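PDB 7LR8: uncharacterized protein ScGH5_18 from Streptomyces cattleya, which probably hydrolyses the beta-1,4 bond between mannose and N-acetylglucosamine in the Man-GlcNAc core disaccharide of N-glycans, as a family 5 glycoside hydrolase. Local coordinates for residues R70-A73 with V74-A78; R186-P189 with G190-H193. The protein carries 1 engineered substitution. All coordinates share one frame; numbering follows the deposited sequence. Where two conformers were deposited one is given.

Contact 1: residues R70-A73 with V74-A78; sequences RPRA and VEQLA. With SO4 (sulfate ion), chain K.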
loop_
_atom_site.group_PDB
_atom_site.type_symbol
_atom_site.label_atom_id
_atom_site.label_comp_id
_atom_site.label_asym_id
_atom_site.label_seq_id
_atom_site.Cartn_x
_atom_site.Cartn_y
_atom_site.Cartn_z
ATOM N N ARG B 70 -10.432 11.450 1.609
ATOM C CA ARG B 70 -9.905 12.541 2.404
ATOM C C ARG B 70 -10.255 13.887 1.785
ATOM O O ARG B 70 -9.833 14.170 0.649
ATOM C CB ARG B 70 -8.399 12.387 2.532
ATOM C CG ARG B 70 -7.997 11.244 3.485
ATOM C CD ARG B 70 -6.474 11.093 3.520
ATOM N NE ARG B 70 -5.822 12.380 3.756
ATOM C CZ ARG B 70 -4.993 12.989 2.912
ATOM N NH1 ARG B 70 -4.676 12.443 1.743
ATOM N NH2 ARG B 70 -4.475 14.168 3.248
ATOM N N PRO B 71 -10.991 14.742 2.494
ATOM C CA PRO B 71 -11.296 16.087 1.971
ATOM C C PRO B 71 -10.057 16.880 1.581
ATOM O O PRO B 71 -10.104 17.626 0.600
ATOM C CB PRO B 71 -12.054 16.739 3.135
ATOM C CG PRO B 71 -12.715 15.577 3.852
ATOM C CD PRO B 71 -11.665 14.474 3.775
ATOM N N ARG B 72 -8.947 16.734 2.311
ATOM C CA ARG B 72 -7.754 17.526 2.013
ATOM C C ARG B 72 -7.123 17.113 0.689
ATOM O O ARG B 72 -6.592 17.955 -0.045
ATOM C CB ARG B 72 -6.735 17.386 3.147
ATOM C CG ARG B 72 -5.471 18.244 2.971
ATOM C CD ARG B 72 -4.396 17.772 3.951
ATOM N NE ARG B 72 -3.321 18.747 4.096
ATOM C CZ ARG B 72 -2.189 18.519 4.753
ATOM N NH1 ARG B 72 -1.976 17.341 5.329
ATOM N NH2 ARG B 72 -1.272 19.471 4.833
ATOM N N ALA B 73 -7.134 15.813 0.385
ATOM C CA ALA B 73 -6.600 15.346 -0.885
ATOM C C ALA B 73 -7.420 15.886 -2.044
ATOM O O ALA B 73 -6.866 16.318 -3.068
ATOM C CB ALA B 73 -6.576 13.816 -0.909
ATOM N N VAL B 74 -8.743 15.876 -1.887
ATOM C CA VAL B 74 -9.638 16.436 -2.890
ATOM C C VAL B 74 -9.336 17.915 -3.107
ATOM O O VAL B 74 -9.271 18.388 -4.246
ATOM C CB VAL B 74 -11.099 16.194 -2.468
ATOM C CG1 VAL B 74 -12.051 16.927 -3.380
ATOM C CG2 VAL B 74 -11.403 14.669 -2.428
ATOM N N GLU B 75 -9.127 18.662 -2.022
ATOM C CA GLU B 75 -8.849 20.090 -2.145
ATOM C C GLU B 75 -7.467 20.362 -2.742
ATOM O O GLU B 75 -7.291 21.356 -3.457
ATOM C CB GLU B 75 -9.006 20.753 -0.779
ATOM C CG GLU B 75 -10.476 20.709 -0.302
ATOM C CD GLU B 75 -10.692 21.161 1.125
ATOM O OE1 GLU B 75 -9.762 21.736 1.726
ATOM O OE2 GLU B 75 -11.811 20.942 1.645
ATOM N N GLN B 76 -6.473 19.513 -2.456
ATOM C CA GLN B 76 -5.170 19.659 -3.104
ATOM C C GLN B 76 -5.286 19.424 -4.604
ATOM O O GLN B 76 -4.693 20.153 -5.406
ATOM C CB GLN B 76 -4.156 18.691 -2.479
ATOM C CG GLN B 76 -3.784 19.028 -1.025
ATOM C CD GLN B 76 -3.149 17.844 -0.300
ATOM O OE1 GLN B 76 -3.212 16.709 -0.776
ATOM N NE2 GLN B 76 -2.528 18.109 0.850
ATOM N N LEU B 77 -6.077 18.424 -5.000
ATOM C CA LEU B 77 -6.302 18.174 -6.422
ATOM C C LEU B 77 -6.984 19.364 -7.092
ATOM O O LEU B 77 -6.642 19.726 -8.227
ATOM C CB LEU B 77 -7.134 16.903 -6.596
ATOM C CG LEU B 77 -7.479 16.491 -8.030
ATOM C CD1 LEU B 77 -6.203 16.225 -8.858
ATOM C CD2 LEU B 77 -8.393 15.278 -8.034
ATOM N N ALA B 78 -7.940 19.993 -6.400
ATOM C CA ALA B 78 -8.575 21.191 -6.948
ATOM C C ALA B 78 -7.576 22.337 -7.061
ATOM O O ALA B 78 -7.592 23.084 -8.047
ATOM C CB ALA B 78 -9.777 21.600 -6.084
HETATM S S SO4 K . -2.568 21.670 2.257
HETATM O O1 SO4 K . -3.827 21.024 2.618
HETATM O O2 SO4 K . -2.810 23.088 2.005
HETATM O O3 SO4 K . -1.613 21.525 3.350
HETATM O O4 SO4 K . -2.022 21.056 1.050
HETATM O O HOH W 1 -2.841 14.360 0.646
#
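Arg72 and Gln76, one helical turn apart, share a sulfate ion in a local contact in the first turns of helix 71-86, on the outside of the beta/alpha barrel at the interface with the second subunit. The helix opens at the N-cap residue Arg70, whose carbonyl O receives Val74 N at 3.2 Å; Pro71, Arg72 and Ala73 bond likewise to Glu75, Gln76 and Leu77. With CG anti to the backbone N (chi1 -177°) and an extended chain, Arg72 carries its guanidinium to the anion: NE donates to sulfate O1 at 2.8 Å, nearly straight at 167° and with O1 at the edge in the guanidinium plane, and NH2 to sulfate O3 at 2.6 Å. Gln76 NE2 sits over the NE end of one guanidinium face, the two planes 44° apart; both nitrogens are donors, and what joins them is the anion, whose O4 takes a bond of 3.0 Å from NE2. Gln76 OE1 accepts a hydrogen bond of 2.8 Å from a water that itself accepts from Arg70 NH1; with NE2 on the sulfate, this settles which end of the amide is which. Arg70 NE forms a salt bridge to Asp32 of the second subunit, and Arg72 NH1 donates to Leu31 O there. An alanine in place of Arg72 would probably leave the sulfate with Gln76 NE2 as its remaining donor from this helical turn, and Leu31 O of the second subunit without this partner. Since Arg72 NH2 also lies close to Arg72 NH2 of the second subunit, the anion, probably from the crystallisation liquor, is likely to offset positive charge there.

Contact 2: residues R186-P189 with G190-H193; sequences RGAP and GRLH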
loop_
_atom_site.group_PDB
_atom_site.type_symbol
_atom_site.label_atom_id
_atom_site.label_comp_id
_atom_site.label_asym_id
_atom_site.label_seq_id
_atom_site.Cartn_x
_atom_site.Cartn_y
_atom_site.Cartn_z
ATOM N N ARG B 186 -22.089 11.003 -13.300
ATOM C CA ARG B 186 -22.904 11.580 -12.233
ATOM C C ARG B 186 -22.164 12.714 -11.530
ATOM O O ARG B 186 -22.771 13.730 -11.167
ATOM C CB ARG B 186 -23.312 10.498 -11.231
ATOM C CG ARG B 186 -24.264 9.473 -11.813
ATOM C CD ARG B 186 -25.015 8.707 -10.728
ATOM N NE ARG B 186 -24.136 8.008 -9.793
ATOM C CZ ARG B 186 -23.509 6.871 -10.057
ATOM N NH1 ARG B 186 -23.637 6.303 -11.247
ATOM N NH2 ARG B 186 -22.740 6.312 -9.134
ATOM N N GLY B 187 -20.848 12.569 -11.349
ATOM C CA GLY B 187 -20.093 13.606 -10.662
ATOM C C GLY B 187 -19.908 14.855 -11.506
ATOM O O GLY B 187 -19.967 15.976 -10.995
ATOM N N ALA B 188 -19.642 14.684 -12.796
ATOM C CA ALA B 188 -19.394 15.811 -13.695
ATOM C C ALA B 188 -20.127 15.573 -15.005
ATOM O O ALA B 188 -19.534 15.144 -16.005
ATOM C CB ALA B 188 -17.890 16.007 -13.926
ATOM N N PRO B 189 -21.424 15.874 -15.047
ATOM C CA PRO B 189 -22.197 15.609 -16.262
ATOM C C PRO B 189 -21.649 16.396 -17.440
ATOM O O PRO B 189 -21.264 17.560 -17.311
ATOM C CB PRO B 189 -23.615 16.066 -15.887
ATOM C CG PRO B 189 -23.661 15.971 -14.387
ATOM C CD PRO B 189 -22.275 16.353 -13.940
ATOM N N GLY B 190 -21.575 15.732 -18.588
ATOM C CA GLY B 190 -21.222 16.411 -19.812
ATOM C C GLY B 190 -19.738 16.554 -20.067
ATOM O O GLY B 190 -19.362 17.057 -21.129
ATOM N N ARG B 191 -18.889 16.109 -19.143
ATOM C CA ARG B 191 -17.451 16.219 -19.323
ATOM C C ARG B 191 -16.917 14.967 -20.023
ATOM O O ARG B 191 -17.654 14.022 -20.322
ATOM C CB ARG B 191 -16.769 16.462 -17.976
ATOM C CG ARG B 191 -16.365 17.915 -17.717
ATOM C CD ARG B 191 -17.487 18.892 -18.042
ATOM N NE ARG B 191 -18.654 18.703 -17.187
ATOM C CZ ARG B 191 -18.856 19.351 -16.045
ATOM N NH1 ARG B 191 -19.959 19.128 -15.332
ATOM N NH2 ARG B 191 -17.956 20.225 -15.613
ATOM N N LEU B 192 -15.612 14.962 -20.293
ATOM C CA LEU B 192 -14.978 13.955 -21.146
ATOM C C LEU B 192 -14.484 12.809 -20.274
ATOM O O LEU B 192 -13.392 12.877 -19.711
ATOM C CB LEU B 192 -13.831 14.580 -21.935
ATOM C CG LEU B 192 -13.114 13.705 -22.967
ATOM C CD1 LEU B 192 -14.010 13.536 -24.177
ATOM C CD2 LEU B 192 -11.757 14.292 -23.374
ATOM N N HIS B 193 -15.284 11.751 -20.157
ATOM C CA HIS B 193 -14.960 10.626 -19.285
ATOM C C HIS B 193 -14.644 9.404 -20.133
ATOM O O HIS B 193 -15.428 9.032 -21.017
ATOM C CB HIS B 193 -16.102 10.325 -18.307
ATOM C CG HIS B 193 -16.525 11.517 -17.510
ATOM N ND1 HIS B 193 -15.631 12.271 -16.775
ATOM C CD2 HIS B 193 -17.736 12.106 -17.355
ATOM C CE1 HIS B 193 -16.283 13.263 -16.188
ATOM N NE2 HIS B 193 -17.558 13.190 -16.531
#
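His193 and Arg191 fold back on two successive carbonyls, those of Ala188 and Pro189. His193 NE2 donates to Ala188 O at 2.8 Å, nearly straight, with the oxygen at the ring edge and close to the imidazole plane, although the nitrogen is tilted from the carbonyl plane. In one of its two modelled conformers, Arg191 grips Pro189 O side-on: NH1 at 2.8 Å and NE at 2.9 Å both reach this one oxygen, approaching from the same face of the carbonyl plane. Bends at chi2 (47°) and chi3 (64°) curl the arginine back over the turn, laying one guanidinium face against Ala188 CB, 3.9 Å from the plane near its rim. The backbone beneath is a type II beta turn from Ala188 to Arg191, closed by a weak bond from Arg191 N to Ala188 O of 3.3 Å, so Ala188 O serves both the turn and the histidine. Gly190 holds the third position with positive phi (85°), where a CB would collide with Pro189 O. The turn joins helix 170-187 to barrel strand 194-196. Farther out, Glu185 OE2 accepts from Gly190 N, and Arg191 NH2 donates to Ala140 O. Met148 N of the adjacent strand 145-152 bonds to His193 ND1, so the imidazole is held at both nitrogens, ND1 accepting and NE2 donating.

Overall arrangement
Both contacts are short-range features at ends of helices surrounding the eight-stranded parallel barrel of this glycoside hydrolase. Contact 1 comes first along the chain and lies at the start of helix 71-86, which leads into strand 90-94; contact 2 follows the end of helix 170-187 and leads into strand 194-196, with strand 145-152 between the two strands in the sheet. Their centres are 19 Å apart and their nearest atoms about 11 Å, so they do not touch, although they lie on the same side of the chain's centre. Contact 1 thus belongs to the dimer surface of the barrel, whereas contact 2 shapes an alpha-to-beta connection inside one subunit; both lie away from the glycan pocket.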